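Local coordinates for protein putative 6-pyruvoyl tetrahydrobiopterin synthase (Caenorhabditis elegans, PDB 2G64) that probably converts 7,8-dihydroneopterin triphosphate into 6-pyruvoyl tetrahydropterin, a zinc-dependent step on the way to the cofactor tetrahydrobiopterin, at residues T8-H19 against H44-R55. The protein carries 1 engineered substitution. Residues are numbered along the deposited sequence; the frame is centred on the assembly and turned at random. Where two conformers were deposited one is given.
With ZN (zinc ion), chain D; NA (sodium ion), chain C; NA (sodium ion), chain B.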
ATOM      1  N   THR A   8      -8.020   7.375 -19.900  1.00 14.49           N
ATOM      2  CA  THR A   8      -7.725   5.964 -19.664  1.00 12.80           C
ATOM      3  C   THR A   8      -8.544   5.445 -18.479  1.00 11.23           C
ATOM      4  O   THR A   8      -8.900   6.202 -17.570  1.00 12.00           O
ATOM      5  CB  THR A   8      -6.217   5.688 -19.368  1.00 13.98           C
ATOM      6  OG1 THR A   8      -5.836   6.305 -18.143  1.00 12.92           O
ATOM      7  CG2 THR A   8      -5.305   6.204 -20.504  1.00 16.19           C
ATOM      8  N   MET A   9      -8.843   4.158 -18.527  1.00 13.03           N
ATOM      9  CA  MET A   9      -9.586   3.479 -17.470  1.00 14.25           C
ATOM     10  C   MET A   9      -8.846   2.167 -17.200  1.00 13.55           C
ATOM     11  O   MET A   9      -8.591   1.360 -18.129  1.00 15.43           O
ATOM     12  CB  MET A   9     -11.001   3.182 -17.971  1.00 15.09           C
ATOM     13  CG  MET A   9     -11.772   2.151 -17.169  1.00 22.67           C
ATOM     14  SD  MET A   9     -13.301   1.760 -18.047  1.00 27.42           S
ATOM     15  CE  MET A   9     -13.909   0.440 -17.001  1.00 24.33           C
ATOM     16  N   GLU A  10      -8.496   1.958 -15.933  1.00 14.26           N
ATOM     17  CA  GLU A  10      -7.679   0.808 -15.570  1.00 11.54           C
ATOM     18  C   GLU A  10      -8.349   0.078 -14.429  1.00 15.21           C
ATOM     19  O   GLU A  10      -8.826   0.696 -13.489  1.00 15.51           O
ATOM     20  CB  GLU A  10      -6.273   1.258 -15.171  1.00 15.28           C
ATOM     21  CG  GLU A  10      -5.334   0.108 -14.797  1.00 14.85           C
ATOM     22  CD  GLU A  10      -3.915   0.602 -14.569  1.00 20.16           C
ATOM     23  OE1 GLU A  10      -3.708   1.556 -13.776  1.00 17.17           O
ATOM     24  OE2 GLU A  10      -2.998   0.055 -15.197  1.00 17.59           O
ATOM     25  N   ARG A  11      -8.370  -1.248 -14.522  1.00 13.74           N
ATOM     26  CA  ARG A  11      -9.045  -2.076 -13.541  1.00 13.24           C
ATOM     27  C   ARG A  11      -8.032  -3.111 -13.027  1.00 12.78           C
ATOM     28  O   ARG A  11      -7.298  -3.719 -13.813  1.00 17.81           O
ATOM     29  CB  ARG A  11     -10.241  -2.759 -14.200  1.00 17.31           C
ATOM     30  CG  ARG A  11     -10.852  -3.892 -13.384  1.00 21.52           C
ATOM     31  CD  ARG A  11     -11.465  -3.353 -12.121  1.00 26.30           C
ATOM     32  NE  ARG A  11     -12.130  -4.414 -11.365  1.00 33.68           N
ATOM     33  CZ  ARG A  11     -12.998  -4.194 -10.387  1.00 43.99           C
ATOM     34  NH1 ARG A  11     -13.308  -2.950 -10.052  1.00 29.90           N
ATOM     35  NH2 ARG A  11     -13.557  -5.215  -9.749  1.00 32.87           N
ATOM     36  N   VAL A  12      -7.978  -3.265 -11.709  1.00 12.60           N
ATOM     37  CA  VAL A  12      -6.931  -4.072 -11.049  1.00 14.22           C
ATOM     38  C   VAL A  12      -7.602  -5.303 -10.448  1.00 17.86           C
ATOM     39  O   VAL A  12      -8.628  -5.194  -9.774  1.00 17.82           O
ATOM     40  CB  VAL A  12      -6.232  -3.285  -9.899  1.00 13.83           C
ATOM     41  CG1 VAL A  12      -5.129  -4.152  -9.222  1.00 12.72           C
ATOM     42  CG2 VAL A  12      -5.639  -1.928 -10.410  1.00 15.26           C
ATOM     43  N   ASP A  13      -7.039  -6.477 -10.703  1.00 15.42           N
ATOM     44  CA  ASP A  13      -7.526  -7.701 -10.052  1.00 16.31           C
ATOM     45  C   ASP A  13      -6.270  -8.539  -9.776  1.00 20.89           C
ATOM     46  O   ASP A  13      -5.161  -8.034  -9.910  1.00 16.11           O
ATOM     47  CB  ASP A  13      -8.506  -8.424 -10.974  1.00 12.34           C
ATOM     48  CG  ASP A  13      -9.520  -9.274 -10.224  1.00 33.92           C
ATOM     49  OD1 ASP A  13      -9.167  -9.897  -9.200  1.00 29.62           O
ATOM     50  OD2 ASP A  13     -10.680  -9.328 -10.675  1.00 29.29           O
ATOM     51  N   SER A  14      -6.439  -9.786  -9.341  1.00 15.13           N
ATOM     52  CA  SER A  14      -5.287 -10.622  -8.988  0.50 12.64           C
ATOM     53  C   SER A  14      -5.626 -12.090  -9.202  1.00 16.74           C
ATOM     54  O   SER A  14      -6.800 -12.460  -9.290  1.00 20.52           O
ATOM     55  CB  SER A  14      -4.924 -10.412  -7.527  0.50 16.62           C
ATOM     56  OG  SER A  14      -6.027 -10.744  -6.710  0.50 14.03           O
ATOM     57  N   PHE A  15      -4.589 -12.922  -9.276  1.00 13.07           N
ATOM     58  CA  PHE A  15      -4.766 -14.381  -9.316  1.00 13.61           C
ATOM     59  C   PHE A  15      -3.591 -15.082  -8.634  1.00 15.74           C
ATOM     60  O   PHE A  15      -2.479 -14.573  -8.609  1.00 17.46           O
ATOM     61  CB  PHE A  15      -4.998 -14.897 -10.750  1.00 12.88           C
ATOM     62  CG  PHE A  15      -3.835 -14.653 -11.715  1.00 15.61           C
ATOM     63  CD1 PHE A  15      -2.895 -15.649 -11.962  1.00 17.20           C
ATOM     64  CD2 PHE A  15      -3.721 -13.436 -12.407  1.00 14.56           C
ATOM     65  CE1 PHE A  15      -1.831 -15.434 -12.853  1.00 16.26           C
ATOM     66  CE2 PHE A  15      -2.666 -13.198 -13.299  1.00 16.92           C
ATOM     67  CZ  PHE A  15      -1.716 -14.206 -13.532  1.00 15.30           C
ATOM     68  N   SER A  16      -3.854 -16.241  -8.053  1.00 13.00           N
ATOM     69  CA  SER A  16      -2.802 -16.982  -7.385  0.50 12.21           C
ATOM     70  C   SER A  16      -2.438 -18.184  -8.254  1.00 14.14           C
ATOM     71  O   SER A  16      -3.312 -18.891  -8.755  1.00 19.88           O
ATOM     72  CB  SER A  16      -3.253 -17.384  -5.978  0.50 16.00           C
ATOM     73  OG  SER A  16      -3.441 -16.233  -5.164  0.50 15.60           O
ATOM     74  N   ALA A  17      -1.145 -18.377  -8.497  1.00 14.35           N
ATOM     75  CA  ALA A  17      -0.760 -19.487  -9.362  1.00 13.10           C
ATOM     76  C   ALA A  17       0.614 -20.011  -8.991  1.00 13.55           C
ATOM     77  O   ALA A  17       1.460 -19.280  -8.449  1.00 13.15           O
ATOM     78  CB  ALA A  17      -0.794 -19.076 -10.851  1.00 13.94           C
ATOM     79  N   ALA A  18       0.833 -21.284  -9.302  1.00 12.28           N
ATOM     80  CA  ALA A  18       2.153 -21.880  -9.207  1.00 12.58           C
ATOM     81  C   ALA A  18       2.833 -21.839 -10.576  1.00 14.23           C
ATOM     82  O   ALA A  18       2.171 -21.875 -11.618  1.00 15.39           O
ATOM     83  CB  ALA A  18       2.025 -23.358  -8.726  1.00 13.48           C
ATOM     84  N   HIS A  19       4.152 -21.819 -10.573  1.00 13.58           N
ATOM     85  CA  HIS A  19       4.899 -22.063 -11.806  1.00 12.00           C
ATOM     86  C   HIS A  19       6.324 -22.508 -11.521  1.00 16.95           C
ATOM     87  O   HIS A  19       6.775 -22.506 -10.365  1.00 14.84           O
ATOM     88  CB  HIS A  19       4.828 -20.827 -12.743  1.00 14.66           C
ATOM     89  CG  HIS A  19       5.783 -19.719 -12.402  1.00 12.95           C
ATOM     90  ND1 HIS A  19       6.401 -18.957 -13.374  1.00 10.68           N
ATOM     91  CD2 HIS A  19       6.186 -19.205 -11.212  1.00 14.00           C
ATOM     92  CE1 HIS A  19       7.169 -18.043 -12.804  1.00 16.11           C
ATOM     93  NE2 HIS A  19       7.042 -18.160 -11.490  1.00 16.81           N
ATOM     94  N   HIS A  44       7.202 -22.953  -7.465  1.00 15.29           N
ATOM     95  CA  HIS A  44       6.979 -21.952  -6.432  1.00 11.57           C
ATOM     96  C   HIS A  44       5.765 -21.201  -6.972  1.00 13.24           C
ATOM     97  O   HIS A  44       5.075 -21.712  -7.874  1.00 13.82           O
ATOM     98  CB  HIS A  44       8.210 -21.033  -6.249  1.00 12.41           C
ATOM     99  CG  HIS A  44       8.576 -20.233  -7.473  1.00 16.76           C
ATOM    100  ND1 HIS A  44       9.204 -20.789  -8.570  1.00 15.76           N
ATOM    101  CD2 HIS A  44       8.380 -18.924  -7.778  1.00 17.20           C
ATOM    102  CE1 HIS A  44       9.377 -19.860  -9.497  1.00 22.38           C
ATOM    103  NE2 HIS A  44       8.887 -18.720  -9.041  1.00 22.04           N
ATOM    104  N   GLY A  45       5.474 -20.027  -6.424  1.00 12.85           N
ATOM    105  CA  GLY A  45       4.218 -19.376  -6.784  1.00 17.80           C
ATOM    106  C   GLY A  45       4.153 -17.907  -6.447  1.00 15.47           C
ATOM    107  O   GLY A  45       5.058 -17.367  -5.816  1.00 13.58           O
ATOM    108  N   HIS A  46       3.081 -17.258  -6.890  1.00 13.22           N
ATOM    109  CA  HIS A  46       2.941 -15.813  -6.710  1.00 17.18           C
ATOM    110  C   HIS A  46       1.471 -15.491  -6.587  1.00 14.52           C
ATOM    111  O   HIS A  46       0.631 -16.200  -7.149  1.00 13.67           O
ATOM    112  CB  HIS A  46       3.522 -15.017  -7.903  1.00 14.46           C
ATOM    113  CG  HIS A  46       4.978 -15.256  -8.149  1.00 12.58           C
ATOM    114  ND1 HIS A  46       5.957 -14.799  -7.297  1.00 14.91           N
ATOM    115  CD2 HIS A  46       5.619 -15.927  -9.136  1.00 11.04           C
ATOM    116  CE1 HIS A  46       7.143 -15.174  -7.752  1.00 16.38           C
ATOM    117  NE2 HIS A  46       6.964 -15.857  -8.867  1.00 13.87           N
ATOM    118  N   ASN A  47       1.147 -14.413  -5.863  1.00 13.00           N
ATOM    119  CA  ASN A  47      -0.098 -13.691  -6.131  1.00 12.25           C
ATOM    120  C   ASN A  47       0.222 -12.666  -7.204  1.00 14.40           C
ATOM    121  O   ASN A  47       1.005 -11.756  -6.972  1.00 17.40           O
ATOM    122  CB  ASN A  47      -0.570 -12.959  -4.881  1.00 15.02           C
ATOM    123  CG  ASN A  47      -0.702 -13.882  -3.695  1.00 18.42           C
ATOM    124  OD1 ASN A  47      -1.352 -14.927  -3.770  1.00 14.84           O
ATOM    125  ND2 ASN A  47      -0.095 -13.487  -2.583  1.00 13.70           N
ATOM    126  N   TYR A  48      -0.328 -12.859  -8.398  1.00 12.24           N
ATOM    127  CA  TYR A  48      -0.014 -11.958  -9.488  1.00 11.64           C
ATOM    128  C   TYR A  48      -1.063 -10.844  -9.456  1.00 16.52           C
ATOM    129  O   TYR A  48      -2.253 -11.129  -9.392  1.00 19.55           O
ATOM    130  CB  TYR A  48      -0.130 -12.715 -10.813  1.00 11.59           C
ATOM    131  CG  TYR A  48       0.967 -13.705 -11.111  1.00 15.95           C
ATOM    132  CD1 TYR A  48       2.124 -13.308 -11.785  1.00 16.02           C
ATOM    133  CD2 TYR A  48       0.826 -15.061 -10.773  1.00 11.77           C
ATOM    134  CE1 TYR A  48       3.141 -14.228 -12.101  1.00 15.16           C
ATOM    135  CE2 TYR A  48       1.822 -15.984 -11.096  1.00 13.75           C
ATOM    136  CZ  TYR A  48       2.976 -15.564 -11.741  1.00 13.43           C
ATOM    137  OH  TYR A  48       3.939 -16.481 -12.044  1.00 14.64           O
ATOM    138  N   VAL A  49      -0.629  -9.589  -9.488  1.00 12.17           N
ATOM    139  CA  VAL A  49      -1.588  -8.501  -9.688  1.00 11.42           C
ATOM    140  C   VAL A  49      -1.727  -8.260 -11.207  1.00 13.45           C
ATOM    141  O   VAL A  49      -0.724  -8.120 -11.914  1.00 15.39           O
ATOM    142  CB  VAL A  49      -1.127  -7.206  -8.993  1.00 14.71           C
ATOM    143  CG1 VAL A  49      -2.127  -6.092  -9.246  1.00 15.69           C
ATOM    144  CG2 VAL A  49      -0.992  -7.432  -7.465  1.00 13.20           C
ATOM    145  N   TRP A  50      -2.956  -8.208 -11.689  1.00 11.43           N
ATOM    146  CA  TRP A  50      -3.194  -7.959 -13.113  1.00 13.78           C
ATOM    147  C   TRP A  50      -3.885  -6.600 -13.270  1.00 16.45           C
ATOM    148  O   TRP A  50      -4.966  -6.399 -12.728  1.00 14.05           O
ATOM    149  CB  TRP A  50      -4.139  -9.031 -13.657  1.00 14.51           C
ATOM    150  CG  TRP A  50      -4.340  -8.985 -15.144  1.00 14.03           C
ATOM    151  CD1 TRP A  50      -3.456  -8.524 -16.083  1.00 13.51           C
ATOM    152  CD2 TRP A  50      -5.493  -9.452 -15.864  1.00 14.49           C
ATOM    153  NE1 TRP A  50      -4.002  -8.678 -17.366  1.00 12.31           N
ATOM    154  CE2 TRP A  50      -5.238  -9.256 -17.252  1.00 12.19           C
ATOM    155  CE3 TRP A  50      -6.707 -10.045 -15.476  1.00 14.74           C
ATOM    156  CZ2 TRP A  50      -6.169  -9.615 -18.256  1.00 11.66           C
ATOM    157  CZ3 TRP A  50      -7.655 -10.380 -16.487  1.00 14.90           C
ATOM    158  CH2 TRP A  50      -7.361 -10.175 -17.853  1.00 13.53           C
ATOM    159  N   LYS A  51      -3.287  -5.661 -13.996  1.00 11.18           N
ATOM    160  CA  LYS A  51      -4.036  -4.416 -14.245  1.00 13.22           C
ATOM    161  C   LYS A  51      -4.321  -4.302 -15.734  1.00 15.68           C
ATOM    162  O   LYS A  51      -3.436  -4.500 -16.545  1.00 14.46           O
ATOM    163  CB  LYS A  51      -3.243  -3.191 -13.786  1.00 14.22           C
ATOM    164  CG  LYS A  51      -2.629  -3.318 -12.388  1.00 15.02           C
ATOM    165  CD  LYS A  51      -1.992  -2.002 -11.986  1.00 23.25           C
ATOM    166  CE  LYS A  51      -1.427  -2.081 -10.563  1.00 26.77           C
ATOM    167  NZ  LYS A  51      -0.723  -0.799 -10.205  1.00 24.11           N
ATOM    168  N   VAL A  52      -5.553  -3.961 -16.066  1.00 11.44           N
ATOM    169  CA  VAL A  52      -6.004  -3.891 -17.456  1.00 17.41           C
ATOM    170  C   VAL A  52      -6.357  -2.443 -17.728  1.00 12.87           C
ATOM    171  O   VAL A  52      -7.270  -1.896 -17.100  1.00 12.95           O
ATOM    172  CB  VAL A  52      -7.249  -4.773 -17.675  1.00 15.45           C
ATOM    173  CG1 VAL A  52      -7.907  -4.475 -19.045  1.00 14.61           C
ATOM    174  CG2 VAL A  52      -6.848  -6.232 -17.538  1.00 13.66           C
ATOM    175  N   LYS A  53      -5.613  -1.829 -18.646  1.00 12.94           N
ATOM    176  CA  LYS A  53      -5.771  -0.407 -18.929  1.00 16.47           C
ATOM    177  C   LYS A  53      -6.338  -0.198 -20.339  1.00 14.94           C
ATOM    178  O   LYS A  53      -5.832  -0.742 -21.317  1.00 12.60           O
ATOM    179  CB  LYS A  53      -4.418   0.314 -18.778  1.00 16.57           C
ATOM    180  CG  LYS A  53      -4.475   1.854 -18.859  1.00 16.80           C
ATOM    181  CD  LYS A  53      -3.088   2.405 -18.533  1.00 18.25           C
ATOM    182  CE  LYS A  53      -3.067   3.918 -18.520  1.00 15.28           C
ATOM    183  NZ  LYS A  53      -1.868   4.469 -17.819  1.00 22.10           N
ATOM    184  N   LEU A  54      -7.398   0.595 -20.407  1.00 16.41           N
ATOM    185  CA  LEU A  54      -8.101   0.877 -21.654  1.00 16.74           C
ATOM    186  C   LEU A  54      -7.898   2.357 -21.941  1.00 15.60           C
ATOM    187  O   LEU A  54      -7.683   3.146 -21.013  1.00 15.15           O
ATOM    188  CB  LEU A  54      -9.596   0.595 -21.467  1.00 14.04           C
ATOM    189  CG  LEU A  54      -9.975  -0.773 -20.866  1.00 16.19           C
ATOM    190  CD1 LEU A  54     -11.512  -0.916 -20.914  1.00 20.52           C
ATOM    191  CD2 LEU A  54      -9.313  -1.921 -21.631  1.00 17.37           C
ATOM    192  N   ARG A  55      -7.943   2.744 -23.211  1.00 14.27           N
ATOM    193  CA  ARG A  55      -7.860   4.168 -23.546  1.00 15.30           C
ATOM    194  C   ARG A  55      -8.832   4.456 -24.693  1.00 15.49           C
ATOM    195  O   ARG A  55      -8.899   3.696 -25.672  1.00 17.98           O
ATOM    196  CB  ARG A  55      -6.428   4.514 -23.970  1.00 13.14           C
ATOM    197  CG  ARG A  55      -6.213   5.974 -24.330  1.00 14.53           C
ATOM    198  CD  ARG A  55      -4.743   6.212 -24.643  1.00 26.55           C
ATOM    199  NE  ARG A  55      -4.451   7.631 -24.776  1.00 40.11           N
ATOM    200  CZ  ARG A  55      -4.520   8.302 -25.922  1.00 59.94           C
ATOM    201  NH1 ARG A  55      -4.880   7.680 -27.036  1.00 40.54           N
ATOM    202  NH2 ARG A  55      -4.237   9.598 -25.953  1.00 46.37           N
TER
HETATM  203 ZN    ZN D2001       8.190 -17.010 -10.116  0.80 19.71          ZN
HETATM  204 NA    NA C1002      10.303 -23.282  -9.465  1.00 30.42          NA
HETATM  205 NA    NA B1001       2.290  -9.081  -6.647  1.00 29.42          NA
HETATM  206  O   HOH W   1      -2.022  -1.793 -17.021  1.00 15.19           O
HETATM  207  O   HOH W   2      -3.756   3.979 -14.962  1.00 17.51           O
HETATM  208  O   HOH W   3      -2.258   1.755 -11.589  1.00 27.39           O
HETATM  209  O   HOH W   4       2.116  -6.469  -6.219  1.00 22.09           O
HETATM  210  O   HOH W   5       2.040 -10.324  -4.176  1.00 35.15           O
HETATM  211  O   HOH W   6       9.548 -16.187 -11.019  1.00 26.05           O
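H19 on one strand and H44 and H46 on its antiparallel neighbour converge on one zinc ion from the same face of the sheet, each binding it through NE2 at 2.1 Å; this is the three-histidine zinc site of the PTPS family. Imidazole suits the task because its second nitrogen remains for a positioning partner: S99 OG for ND1 of H19, N47 OD1 of a second subunit for that of H46. H44 ND1 instead contacts a sodium ion that C38 O and N40 O also bind. The hydroxyl of Y48 lies over the centre of the H19 ring, 3.5 Å above its plane. Farther along the same face, chi1 of 62° turns the F15 ring toward Y48; the two rings are nearly parallel (15°) but slid apart, and Y48 CB makes a CH-pi contact over the F15 face, 3.6 Å from the ring centroid. Flat and apolar, F15 suits this buried place between Y48 and helix 68-80; an alanine here would probably leave Y48 CB without its aromatic cover and open a gap beside the Y48 ring. On the other face, a water bridges E10 OE1 and K51 NZ, suiting a partly exposed surface. Paired backbone hydrogen bonds, such as Y48 N to F15 O at 2.8 Å, run the ladder's length. Helix 68-80 also packs on W50, strand 122-128 continues the sheet beyond 44-55, and a strand of a third subunit extends it beside T8 to R11.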